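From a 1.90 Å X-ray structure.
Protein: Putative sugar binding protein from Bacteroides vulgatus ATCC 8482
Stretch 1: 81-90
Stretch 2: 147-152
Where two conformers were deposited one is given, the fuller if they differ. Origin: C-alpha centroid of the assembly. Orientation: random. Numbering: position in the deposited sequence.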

# COMPACT_ATOMS: atom_id res chain seq x y z
N HIS A 81 -4.53 -9.47 9.57
CA HIS A 81 -4.66 -8.08 9.16
C HIS A 81 -5.12 -7.30 10.37
O HIS A 81 -4.54 -6.29 10.71
CB HIS A 81 -5.66 -7.91 8.02
CG HIS A 81 -5.49 -8.88 6.89
ND1 HIS A 81 -5.87 -10.21 6.97
CD2 HIS A 81 -5.02 -8.70 5.63
CE1 HIS A 81 -5.63 -10.80 5.81
NE2 HIS A 81 -5.11 -9.90 4.98
N TRP A 82 -6.19 -7.79 11.00
CA TRP A 82 -6.77 -7.16 12.17
C TRP A 82 -5.78 -7.03 13.36
O TRP A 82 -5.52 -5.91 13.87
CB TRP A 82 -8.02 -7.98 12.54
CG TRP A 82 -8.86 -7.41 13.62
CD1 TRP A 82 -8.75 -7.64 14.95
CD2 TRP A 82 -9.98 -6.51 13.45
NE1 TRP A 82 -9.73 -6.94 15.63
CE2 TRP A 82 -10.49 -6.24 14.73
CE3 TRP A 82 -10.56 -5.89 12.33
CZ2 TRP A 82 -11.60 -5.38 14.93
CZ3 TRP A 82 -11.67 -5.06 12.54
CH2 TRP A 82 -12.16 -4.81 13.83
N SER A 83 -5.22 -8.19 13.76
CA SER A 83 -4.34 -8.27 14.92
C SER A 83 -3.05 -7.48 14.75
O SER A 83 -2.68 -6.75 15.65
CB SER A 83 -4.04 -9.73 15.34
OG SER A 83 -3.87 -10.62 14.24
N TYR A 84 -2.42 -7.58 13.58
CA TYR A 84 -1.17 -6.89 13.34
C TYR A 84 -1.36 -5.37 13.30
O TYR A 84 -0.62 -4.62 13.94
CB TYR A 84 -0.49 -7.40 12.05
CG TYR A 84 0.40 -8.59 12.29
CD1 TYR A 84 -0.15 -9.82 12.57
CD2 TYR A 84 1.81 -8.47 12.27
CE1 TYR A 84 0.65 -10.92 12.83
CE2 TYR A 84 2.63 -9.57 12.55
CZ TYR A 84 2.03 -10.80 12.80
OH TYR A 84 2.80 -11.93 13.07
N LEU A 85 -2.39 -4.91 12.59
CA LEU A 85 -2.64 -3.47 12.51
C LEU A 85 -3.02 -2.87 13.88
O LEU A 85 -2.55 -1.78 14.23
CB LEU A 85 -3.65 -3.15 11.40
CG LEU A 85 -3.02 -3.41 10.03
CD1 LEU A 85 -4.03 -3.48 8.93
CD2 LEU A 85 -1.87 -2.42 9.70
N TYR A 86 -3.82 -3.58 14.68
CA TYR A 86 -4.19 -3.08 15.99
C TYR A 86 -3.01 -3.14 16.96
O TYR A 86 -2.86 -2.28 17.83
CB TYR A 86 -5.44 -3.77 16.56
CG TYR A 86 -6.70 -3.06 16.09
CD1 TYR A 86 -6.96 -1.71 16.44
CD2 TYR A 86 -7.60 -3.69 15.22
CE1 TYR A 86 -8.06 -1.05 15.97
CE2 TYR A 86 -8.71 -3.05 14.75
CZ TYR A 86 -8.94 -1.73 15.11
OH TYR A 86 -10.08 -1.13 14.66
N SER A 87 -2.16 -4.15 16.80
CA SER A 87 -0.89 -4.19 17.55
C SER A 87 -0.02 -2.95 17.29
O SER A 87 0.45 -2.29 18.23
CB SER A 87 -0.10 -5.43 17.16
OG SER A 87 1.11 -5.48 17.86
N ILE A 88 0.20 -2.65 16.01
CA ILE A 88 0.90 -1.47 15.57
C ILE A 88 0.27 -0.18 16.15
O ILE A 88 0.96 0.67 16.77
CB ILE A 88 0.95 -1.43 14.01
CG1 ILE A 88 1.87 -2.51 13.47
CG2 ILE A 88 1.33 -0.02 13.53
CD1 ILE A 88 1.62 -2.84 12.01
N ILE A 89 -1.03 -0.02 15.96
CA ILE A 89 -1.75 1.14 16.55
C ILE A 89 -1.57 1.25 18.08
O ILE A 89 -1.32 2.32 18.61
CB ILE A 89 -3.31 1.11 16.20
CG1 ILE A 89 -3.50 1.29 14.68
CG2 ILE A 89 -4.06 2.12 17.09
CD1 ILE A 89 -4.97 1.03 14.13
N GLN A 90 -1.68 0.14 18.80
CA GLN A 90 -1.47 0.19 20.27
C GLN A 90 -0.10 0.76 20.63
O GLN A 90 0.01 1.56 21.55
CB GLN A 90 -1.61 -1.18 20.93
CG GLN A 90 -2.99 -1.66 21.18
CD GLN A 90 -3.72 -0.85 22.23
OE1 GLN A 90 -3.44 -0.96 23.43
NE2 GLN A 90 -4.66 -0.05 21.79
N GLY A 147 -16.63 1.46 9.43
CA GLY A 147 -15.21 1.21 9.33
C GLY A 147 -14.81 0.19 10.40
O GLY A 147 -15.35 -0.93 10.43
N VAL A 148 -13.90 0.60 11.28
CA VAL A 148 -13.42 -0.23 12.40
C VAL A 148 -13.38 0.64 13.66
O VAL A 148 -13.56 1.85 13.59
CB VAL A 148 -12.04 -0.78 12.11
CG1 VAL A 148 -12.06 -1.66 10.84
CG2 VAL A 148 -11.03 0.38 11.96
N PRO A 149 -13.14 0.03 14.84
CA PRO A 149 -12.95 0.86 16.01
C PRO A 149 -11.72 1.73 15.97
O PRO A 149 -10.62 1.26 15.69
CB PRO A 149 -12.79 -0.17 17.16
CG PRO A 149 -13.53 -1.38 16.67
CD PRO A 149 -13.22 -1.40 15.19
N ILE A 150 -11.91 3.00 16.31
CA ILE A 150 -10.84 3.97 16.48
C ILE A 150 -10.37 3.77 17.92
O ILE A 150 -11.12 4.01 18.87
CB ILE A 150 -11.37 5.40 16.28
CG1 ILE A 150 -11.82 5.58 14.80
CG2 ILE A 150 -10.31 6.46 16.69
CD1 ILE A 150 -12.78 6.78 14.57
N VAL A 151 -9.13 3.33 18.07
CA VAL A 151 -8.51 3.07 19.35
C VAL A 151 -7.34 4.00 19.48
O VAL A 151 -6.38 3.90 18.72
CB VAL A 151 -8.02 1.61 19.39
CG1 VAL A 151 -7.29 1.33 20.72
CG2 VAL A 151 -9.20 0.65 19.19
N LYS A 152 -7.41 4.92 20.43
CA LYS A 152 -6.38 5.94 20.58
C LYS A 152 -5.68 5.87 21.94
O LYS A 152 -4.73 6.63 22.20
CB LYS A 152 -7.00 7.33 20.34
CG LYS A 152 -7.20 7.61 18.85
CD LYS A 152 -7.99 8.83 18.55
CE LYS A 152 -7.15 10.07 18.60
NZ LYS A 152 -8.02 11.21 18.20

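Residues 81-90 of a longer helix pack against an irregular loop segment (147-152), burying 304 Å² summed over both sides. At the apolar centre, Tyr86 and Val151 have the most surface covered: Tyr86 CE1 lies 3.8 Å from Val151 CG2, an oblique approach of the methyl group to the ring. Val151 points its CA-to-CB bond toward the helix, whereas that of Tyr86 runs sideways and the ring, with chi1 at -87°, carries its end across to the loop. Trp82, one helical turn earlier, does likewise: its t rotamer brings CZ3 to 3.8 Å from Val148 CG1 and CH2 to 3.8 Å from Pro149 CD, both oblique to the indole. The two aromatic residues thus share Val148 and Pro149, for Tyr86 CZ also sits 4.3 Å from Val148 CG2 and 4.3 Å from Pro149 CD. Trp82 lies four residues before Tyr86, and Ile89 and Gln90 three and four after it, on the same side of the helix, whose backbone bonds include Tyr86 N to Trp82 O (3.0 Å) and Gln90 N to Tyr86 O (2.9 Å). Ile150 points away from the helix and makes no contact, while Val151 turns back toward it.

Farther along, Ile89 CG2 comes to 3.3 Å from Val151 O, a methyl against a carbonyl, and Gln90 NE2 approaches Val151 CG1 at 3.2 Å, a close packing contact; the amide finds its hydrogen-bonding partners outside this contact. The one hydrogen bond between the stretches runs from Tyr86 OH to Pro149 O (2.7 Å). The acceptor lies at the ring edge, near the ring plane, with CZ-OH...O bent to about 116°. Tyr86 OH is also 3.3 Å from Pro149 N, but the proline nitrogen has no hydrogen to share, and this proximity is no second bond.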